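Local coordinates for protein CrmK (Actinoalloteichus sp. WH1-2216-6, PDB 5I1V) that binds FAD covalently and acts as a flavin-dependent oxidase that takes part in recycling a shunt product during caerulomycin biosynthesis, at residues A[34-39]-A[81-86]; A[53-58]-A[75-80]; A[131-136]-A[146-151]. All blocks are in the same frame, centred on the assembly; numbering follows the deposited sequence. Where two conformers were deposited one is given.

Contact 1: A[34-39]-A[81-86]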
# COMPACT_ATOMS: atom_id res chain seq x y z
N PHE A 34 -15.87 13.44 14.63
CA PHE A 34 -15.43 12.04 14.51
C PHE A 34 -15.01 11.56 15.91
O PHE A 34 -14.39 12.32 16.73
CB PHE A 34 -14.23 11.93 13.57
CG PHE A 34 -14.53 12.37 12.17
CD1 PHE A 34 -14.36 13.68 11.80
CD2 PHE A 34 -14.95 11.45 11.23
CE1 PHE A 34 -14.59 14.08 10.49
CE2 PHE A 34 -15.18 11.85 9.93
CZ PHE A 34 -15.03 13.17 9.58
N ARG A 35 -15.28 10.29 16.19
CA ARG A 35 -14.82 9.72 17.44
C ARG A 35 -13.91 8.54 17.05
O ARG A 35 -14.32 7.74 16.23
CB ARG A 35 -16.04 9.27 18.27
CG ARG A 35 -15.69 8.53 19.57
CD ARG A 35 -15.01 9.37 20.59
NE ARG A 35 -15.81 10.54 20.98
CZ ARG A 35 -16.87 10.50 21.78
NH1 ARG A 35 -17.29 9.35 22.31
NH2 ARG A 35 -17.50 11.61 22.06
N LEU A 36 -12.68 8.47 17.57
CA LEU A 36 -11.78 7.33 17.32
C LEU A 36 -11.56 6.56 18.64
O LEU A 36 -10.76 7.00 19.46
CB LEU A 36 -10.43 7.83 16.83
CG LEU A 36 -10.32 8.61 15.49
CD1 LEU A 36 -9.44 7.86 14.49
CD2 LEU A 36 -11.60 8.96 14.83
N PRO A 37 -12.33 5.47 18.86
CA PRO A 37 -12.20 4.66 20.07
C PRO A 37 -11.05 3.66 19.97
O PRO A 37 -10.59 3.31 18.88
CB PRO A 37 -13.55 3.99 20.17
CG PRO A 37 -14.03 3.93 18.78
CD PRO A 37 -13.41 5.01 18.01
N TYR A 38 -10.60 3.17 21.14
CA TYR A 38 -9.51 2.23 21.20
C TYR A 38 -9.96 0.88 21.79
O TYR A 38 -9.17 -0.05 21.83
CB TYR A 38 -8.34 2.80 22.09
CG TYR A 38 -7.71 4.02 21.48
CD1 TYR A 38 -6.85 3.90 20.39
CD2 TYR A 38 -8.01 5.31 21.94
CE1 TYR A 38 -6.29 5.00 19.79
CE2 TYR A 38 -7.46 6.43 21.35
CZ TYR A 38 -6.60 6.28 20.26
OH TYR A 38 -6.05 7.37 19.64
N SER A 39 -11.21 0.76 22.25
CA SER A 39 -11.67 -0.47 22.89
C SER A 39 -13.17 -0.58 22.68
O SER A 39 -13.83 0.43 22.40
CB SER A 39 -11.39 -0.38 24.39
OG SER A 39 -12.17 0.68 24.95
N LEU A 81 -13.03 3.45 13.29
CA LEU A 81 -12.38 2.30 13.98
C LEU A 81 -10.94 2.01 13.54
O LEU A 81 -10.39 0.98 13.88
CB LEU A 81 -13.25 1.08 13.78
CG LEU A 81 -14.63 1.14 14.42
CD1 LEU A 81 -15.29 -0.24 14.34
CD2 LEU A 81 -14.62 1.57 15.87
N SER A 82 -10.33 2.92 12.79
CA SER A 82 -8.98 2.66 12.25
C SER A 82 -7.89 2.45 13.30
O SER A 82 -6.91 1.80 13.03
CB SER A 82 -8.58 3.76 11.25
OG SER A 82 -8.66 5.03 11.86
N SER A 83 -8.09 2.92 14.53
CA SER A 83 -7.15 2.64 15.61
C SER A 83 -7.40 1.31 16.34
O SER A 83 -6.69 1.01 17.28
CB SER A 83 -7.13 3.81 16.62
OG SER A 83 -6.80 5.06 15.97
N MET A 84 -8.39 0.53 15.95
CA MET A 84 -8.62 -0.81 16.49
C MET A 84 -8.31 -1.80 15.35
O MET A 84 -9.20 -2.20 14.62
CB MET A 84 -10.09 -0.96 16.96
CG MET A 84 -10.44 -0.08 18.15
SD MET A 84 -12.15 -0.14 18.71
CE MET A 84 -12.41 -1.87 19.08
N SER A 85 -7.04 -2.14 15.19
CA SER A 85 -6.61 -2.96 14.07
C SER A 85 -5.82 -4.19 14.52
O SER A 85 -5.09 -4.80 13.74
CB SER A 85 -5.79 -2.12 13.11
OG SER A 85 -4.65 -1.66 13.85
N HIS A 86 -5.95 -4.59 15.79
CA HIS A 86 -5.30 -5.79 16.22
C HIS A 86 -5.70 -7.03 15.41
O HIS A 86 -6.88 -7.25 15.17
CB HIS A 86 -5.57 -6.02 17.71
CG HIS A 86 -5.00 -7.30 18.20
ND1 HIS A 86 -3.66 -7.45 18.45
CD2 HIS A 86 -5.57 -8.50 18.45
CE1 HIS A 86 -3.43 -8.69 18.86
NE2 HIS A 86 -4.58 -9.34 18.88
O HOH W 1 -10.31 3.83 16.13
O HOH W 2 -6.89 -0.20 20.23
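The phenol ring of Tyr38 is approached obliquely by the CB of Ser83, which lies 3.5 Å from CE1. Both hydroxyls, Tyr38 OH and Ser83 OG, hydrogen-bond to the same carbonyl oxygen, OD1 of Asn114 in the second subunit, so this edge of the contact lies at the dimer interface, where Ser82 also packs on Lys113 of the second subunit. The pyrrolidine ring of Pro37 crosses Leu81 obliquely, with CG 3.8 Å from Leu81 CD2; Leu81 in turn touches the FAD. In the FAD-binding domain of this oxygen-dependent, FAD-linked family, residues 81-86 follow strand 77-80 and open with a type I turn from Leu81 to Met84, while 34-39 run out of strand 33-36 toward helix 40-52, which Ser39 N-caps by bonding Gln42 N through its OG. Two waters join the backbones. One donates to Pro37 O at 2.8 Å and accepts from Ser83 N at 2.9 Å; the other donates to both Tyr38 O and Ser83 O, the latter at 3.2 Å. Met84 lays its CG 3.5 Å from Pro37 O. Its SD lies 3.8 Å from Ser39 N, a buried amide with no partner in the model, and the bend at chi3 (57°) then lays CE alongside the Ser39 backbone. Leu36 reaches across with CD1, 3.9 Å from Ser82 OG, a hydroxyl held by Asp80.

Contact 2: A[53-58]-A[75-80]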
# COMPACT_ATOMS: atom_id res chain seq x y z
N ALA A 53 -29.12 11.30 22.68
CA ALA A 53 -29.52 12.60 22.18
C ALA A 53 -30.11 12.50 20.78
O ALA A 53 -30.32 13.51 20.16
CB ALA A 53 -28.32 13.54 22.16
N GLY A 54 -30.36 11.28 20.30
CA GLY A 54 -30.99 11.10 19.01
C GLY A 54 -30.13 11.43 17.79
O GLY A 54 -30.67 11.63 16.72
N LYS A 55 -28.81 11.52 17.96
CA LYS A 55 -27.87 11.80 16.85
C LYS A 55 -27.73 10.67 15.89
O LYS A 55 -27.70 9.49 16.26
CB LYS A 55 -26.46 12.10 17.40
CG LYS A 55 -26.48 13.22 18.40
CD LYS A 55 -25.11 13.71 18.81
CE LYS A 55 -25.32 15.07 19.47
NZ LYS A 55 -24.08 15.58 20.06
N ARG A 56 -27.56 11.03 14.62
CA ARG A 56 -27.36 10.03 13.58
C ARG A 56 -25.88 9.60 13.59
O ARG A 56 -25.01 10.45 13.39
CB ARG A 56 -27.73 10.69 12.25
CG ARG A 56 -27.48 9.83 11.04
CD ARG A 56 -28.47 8.66 10.96
NE ARG A 56 -27.95 7.72 9.98
CZ ARG A 56 -27.92 7.96 8.67
NH1 ARG A 56 -28.45 9.07 8.16
NH2 ARG A 56 -27.38 7.06 7.85
N LEU A 57 -25.63 8.30 13.77
CA LEU A 57 -24.32 7.75 13.89
C LEU A 57 -24.04 6.76 12.77
O LEU A 57 -24.93 5.96 12.41
CB LEU A 57 -24.20 7.07 15.25
CG LEU A 57 -22.80 6.54 15.59
CD1 LEU A 57 -22.46 6.73 17.05
CD2 LEU A 57 -22.75 5.06 15.22
N THR A 58 -22.84 6.84 12.21
CA THR A 58 -22.36 5.78 11.33
C THR A 58 -20.95 5.40 11.75
O THR A 58 -20.24 6.17 12.43
CB THR A 58 -22.33 6.20 9.86
OG1 THR A 58 -21.55 7.40 9.72
CG2 THR A 58 -23.81 6.42 9.28
N VAL A 75 -25.27 12.92 8.66
CA VAL A 75 -24.70 12.15 9.76
C VAL A 75 -24.01 13.07 10.76
O VAL A 75 -23.17 13.89 10.38
CB VAL A 75 -23.70 11.10 9.27
CG1 VAL A 75 -22.99 10.42 10.45
CG2 VAL A 75 -24.42 10.07 8.40
N ASP A 76 -24.32 12.89 12.04
CA ASP A 76 -23.87 13.77 13.09
C ASP A 76 -22.57 13.28 13.75
O ASP A 76 -21.80 14.10 14.23
CB ASP A 76 -24.93 13.90 14.18
CG ASP A 76 -26.25 14.43 13.68
OD1 ASP A 76 -26.23 15.40 12.87
OD2 ASP A 76 -27.31 13.86 14.09
N VAL A 77 -22.38 11.95 13.83
CA VAL A 77 -21.24 11.38 14.46
C VAL A 77 -20.77 10.23 13.65
O VAL A 77 -21.55 9.34 13.31
CB VAL A 77 -21.56 10.84 15.88
CG1 VAL A 77 -20.31 10.24 16.53
CG2 VAL A 77 -22.19 11.90 16.72
N ILE A 78 -19.49 10.24 13.31
CA ILE A 78 -18.86 9.10 12.67
C ILE A 78 -17.84 8.48 13.61
O ILE A 78 -16.97 9.18 14.12
CB ILE A 78 -18.19 9.52 11.36
CG1 ILE A 78 -19.24 9.96 10.39
CG2 ILE A 78 -17.33 8.38 10.81
CD1 ILE A 78 -18.67 10.55 9.10
N VAL A 79 -18.03 7.20 13.95
CA VAL A 79 -17.11 6.47 14.78
C VAL A 79 -16.09 5.80 13.84
O VAL A 79 -16.47 4.92 13.04
CB VAL A 79 -17.85 5.38 15.59
CG1 VAL A 79 -16.86 4.56 16.38
CG2 VAL A 79 -18.86 5.99 16.54
N ASP A 80 -14.83 6.20 13.93
CA ASP A 80 -13.82 5.71 13.00
C ASP A 80 -13.01 4.68 13.77
O ASP A 80 -12.41 5.00 14.78
CB ASP A 80 -12.96 6.83 12.51
CG ASP A 80 -11.91 6.41 11.51
OD1 ASP A 80 -11.20 5.41 11.72
OD2 ASP A 80 -11.77 7.11 10.47
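Arg56 is gripped through both its backbone polar atoms. Its N-H points almost straight at Asp76 OD2 (2.9 Å, 170°), meeting that oxygen from above the carboxylate plane, while its carbonyl O accepts in its own plane from Asp76 N at 2.9 Å and from Val77 N at 3.1 Å. From here the segments run on as parallel beta strands, 57-60 lying at the border of a small mixed sheet and 77-80 inside it. Thr58 N donates to Val77 O, and Thr58 O accepts from Val79 N at 2.9 Å; both donors lie nearly along the C=O axis. Leu57 pairs with Val77, and its CD1 rests 3.7 Å from Val79 CG2 on the face packed by Ala46 and Ala50 of helix 40-52, the helix of the beta-alpha-beta crossover from strand 33-36 to strand 57-60. Thr58 and Ile78 lie side by side on the other face. The hydroxyl of Thr58 sits between its own backbone N and carbonyl carbon (chi1 55°), is bonded to Val70 O, and has Val75 CG1 at 3.4 Å. Farther out, Lys55 extends past Val77 to a salt bridge with Glu32. Arg56, bent at chi2 (70°), turns its guanidinium so that NH2 bonds Arg492 O and Val75 CG2 stands 4.0 Å above the centre of one face.

Contact 3: A[131-136]-A[146-151]. With FAD (flavin-adenine dinucleotide), chain E.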
# COMPACT_ATOMS: atom_id res chain seq x y z
N GLY A 131 -16.52 -3.52 7.14
CA GLY A 131 -17.48 -3.59 6.03
C GLY A 131 -17.33 -4.82 5.17
O GLY A 131 -18.32 -5.38 4.60
N HIS A 132 -16.11 -5.31 5.07
CA HIS A 132 -15.80 -6.37 4.12
C HIS A 132 -16.38 -7.75 4.48
O HIS A 132 -17.06 -8.40 3.67
CB HIS A 132 -14.30 -6.46 3.96
CG HIS A 132 -13.84 -7.53 3.06
ND1 HIS A 132 -13.99 -7.47 1.69
CD2 HIS A 132 -13.22 -8.70 3.32
CE1 HIS A 132 -13.45 -8.55 1.15
NE2 HIS A 132 -12.99 -9.31 2.11
N ILE A 133 -16.15 -8.20 5.71
CA ILE A 133 -16.54 -9.52 6.07
C ILE A 133 -18.07 -9.67 6.14
O ILE A 133 -18.60 -10.61 5.57
CB ILE A 133 -15.84 -9.99 7.37
CG1 ILE A 133 -14.32 -10.00 7.16
CG2 ILE A 133 -16.33 -11.38 7.74
CD1 ILE A 133 -13.51 -10.38 8.38
N SER A 134 -18.76 -8.73 6.77
CA SER A 134 -20.21 -8.81 6.98
C SER A 134 -21.01 -8.85 5.68
O SER A 134 -22.14 -9.33 5.67
CB SER A 134 -20.71 -7.63 7.85
OG SER A 134 -20.34 -6.38 7.27
N GLY A 135 -20.44 -8.35 4.59
CA GLY A 135 -21.05 -8.45 3.27
C GLY A 135 -20.84 -9.72 2.47
O GLY A 135 -21.48 -9.92 1.43
N GLY A 136 -19.94 -10.58 2.95
CA GLY A 136 -19.58 -11.83 2.28
C GLY A 136 -18.37 -11.69 1.38
O GLY A 136 -18.41 -12.05 0.22
N GLY A 146 -13.69 -20.85 -0.64
CA GLY A 146 -14.95 -20.26 -0.32
C GLY A 146 -14.92 -18.76 -0.03
O GLY A 146 -14.04 -18.03 -0.53
N LEU A 147 -15.87 -18.31 0.78
CA LEU A 147 -15.99 -16.90 1.16
C LEU A 147 -15.41 -16.67 2.52
O LEU A 147 -15.31 -17.60 3.33
CB LEU A 147 -17.44 -16.48 1.14
CG LEU A 147 -18.14 -16.71 -0.18
CD1 LEU A 147 -19.59 -16.29 -0.09
CD2 LEU A 147 -17.49 -15.96 -1.32
N THR A 148 -15.11 -15.41 2.82
CA THR A 148 -14.67 -15.06 4.16
C THR A 148 -15.66 -15.55 5.21
O THR A 148 -15.27 -16.05 6.26
CB THR A 148 -14.51 -13.55 4.33
OG1 THR A 148 -15.75 -12.90 3.97
CG2 THR A 148 -13.51 -13.02 3.44
N VAL A 149 -16.93 -15.40 4.94
CA VAL A 149 -17.94 -15.76 5.92
C VAL A 149 -18.03 -17.28 6.16
O VAL A 149 -18.54 -17.72 7.20
CB VAL A 149 -19.31 -15.18 5.61
CG1 VAL A 149 -19.24 -13.65 5.58
CG2 VAL A 149 -19.91 -15.76 4.35
N ASP A 150 -17.46 -18.09 5.29
CA ASP A 150 -17.29 -19.53 5.58
C ASP A 150 -16.31 -19.87 6.72
O ASP A 150 -16.24 -21.02 7.13
CB ASP A 150 -16.96 -20.29 4.29
CG ASP A 150 -18.07 -20.15 3.24
OD1 ASP A 150 -19.23 -20.13 3.70
OD2 ASP A 150 -17.82 -20.02 1.98
N TYR A 151 -15.60 -18.87 7.24
CA TYR A 151 -14.69 -19.00 8.34
C TYR A 151 -15.08 -18.17 9.53
O TYR A 151 -14.22 -17.94 10.43
CB TYR A 151 -13.28 -18.57 7.86
CG TYR A 151 -12.87 -19.45 6.73
CD1 TYR A 151 -13.21 -19.12 5.40
CD2 TYR A 151 -12.26 -20.65 6.97
CE1 TYR A 151 -12.87 -19.97 4.36
CE2 TYR A 151 -11.95 -21.52 5.94
CZ TYR A 151 -12.25 -21.19 4.65
OH TYR A 151 -11.91 -22.09 3.64
PA FAD E . -16.44 1.50 5.11
O1A FAD E . -16.65 2.57 4.06
O2A FAD E . -15.70 1.94 6.34
O5B FAD E . -17.81 0.84 5.50
C5B FAD E . -18.62 0.14 4.56
C4B FAD E . -20.04 0.01 5.14
O4B FAD E . -19.95 -0.88 6.26
C3B FAD E . -20.70 1.25 5.69
O3B FAD E . -22.10 1.08 5.64
C2B FAD E . -20.27 1.26 7.14
O2B FAD E . -20.97 2.13 8.03
C1B FAD E . -20.30 -0.24 7.46
N9A FAD E . -19.27 -0.61 8.47
C8A FAD E . -17.93 -0.35 8.47
N7A FAD E . -17.37 -0.77 9.65
C5A FAD E . -18.36 -1.27 10.36
C6A FAD E . -18.41 -1.89 11.66
N6A FAD E . -17.27 -2.02 12.31
N1A FAD E . -19.61 -2.29 12.10
C2A FAD E . -20.75 -2.10 11.39
N3A FAD E . -20.77 -1.58 10.14
C4A FAD E . -19.60 -1.12 9.65
N1 FAD E . -14.95 -6.69 -1.74
C2 FAD E . -14.72 -8.00 -1.97
O2 FAD E . -15.50 -8.86 -1.53
N3 FAD E . -13.65 -8.45 -2.66
C4 FAD E . -12.74 -7.66 -3.22
O4 FAD E . -11.76 -8.13 -3.82
C4X FAD E . -12.89 -6.23 -3.02
N5 FAD E . -12.00 -5.35 -3.57
C5X FAD E . -12.12 -4.05 -3.27
C6 FAD E . -11.13 -3.15 -3.68
C7 FAD E . -11.19 -1.78 -3.42
C7M FAD E . -10.06 -0.87 -3.90
C8 FAD E . -12.37 -1.30 -2.67
C8M FAD E . -12.55 0.16 -2.37
C9 FAD E . -13.38 -2.17 -2.26
C9A FAD E . -13.30 -3.54 -2.53
N10 FAD E . -14.28 -4.44 -2.11
C10 FAD E . -14.09 -5.79 -2.30
C1' FAD E . -15.58 -3.98 -1.59
C2' FAD E . -15.56 -3.91 -0.10
O2' FAD E . -15.75 -5.22 0.41
C3' FAD E . -16.57 -2.97 0.45
O3' FAD E . -16.31 -1.64 -0.10
C4' FAD E . -16.56 -2.96 1.99
O4' FAD E . -17.87 -2.59 2.43
C5' FAD E . -15.52 -1.99 2.52
O5' FAD E . -15.49 -2.09 3.94
P FAD E . -14.75 -0.91 4.70
O1P FAD E . -13.41 -0.67 4.10
O2P FAD E . -14.84 -1.13 6.17
O3P FAD E . -15.69 0.35 4.30
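Gly131 and His132 belong to helix 129-132, and the chain then makes a type I turn from Ile133 to Gly136; against it, residues 148-150 form a short 3-10 segment. At Gly136 (phi 94°, psi 51°) a CB would press on the preceding carbonyl; its CA meets Val149 CG1 at 3.8 Å. The same methyl lies only 3.1 Å from Ile133 O, a tight fit. Leu147 N donates to Asp150 OD2 (2.9 Å), so the Asp150 carboxylate folds back over the 3-10 segment to the amide just before it. On the cofactor side, Gly131 N donates to FAD O2P, and a CB there would clash with FAD O5'. With CG anti to the backbone N (chi1 178°), His132 brings ND1 within 3.1 Å of FAD O2' in a hydrogen bond and has FAD N1 at its edge, in plane; NE2 backs onto Thr148 CG2 at 4.0 Å. An alanine here, lacking the ring, would probably hold the ribityl chain less firmly and loosen the packing against Thr148. Thr148 OG1 is bonded to Gly137 O. The second segment follows helix 142-145 and leads into strand 152-160, while Ile133 and Ser134 pack on Tyr200 and Ile197, respectively, of strand 196-202.

Overall arrangement
All three contacts fall within the FAD-binding domain. Contact 2 is nested within the loop that contact 1 closes, and their centres are about 15 Å apart; they join through neighbouring strands 33-36 and 77-80 of the small mixed sheet, where Arg35 and Asp80 meet backbone to backbone. Contact 3 comes later in the chain and touches neither: its centre is about 21 Å from that of contact 1 and about 26 Å from that of contact 2, next to the five-stranded antiparallel sheet. FAD spans the gap, touching Leu81 of contact 1 and hydrogen-bonded by Gly131 and His132 of contact 3, so the two sheet regions share one cofactor.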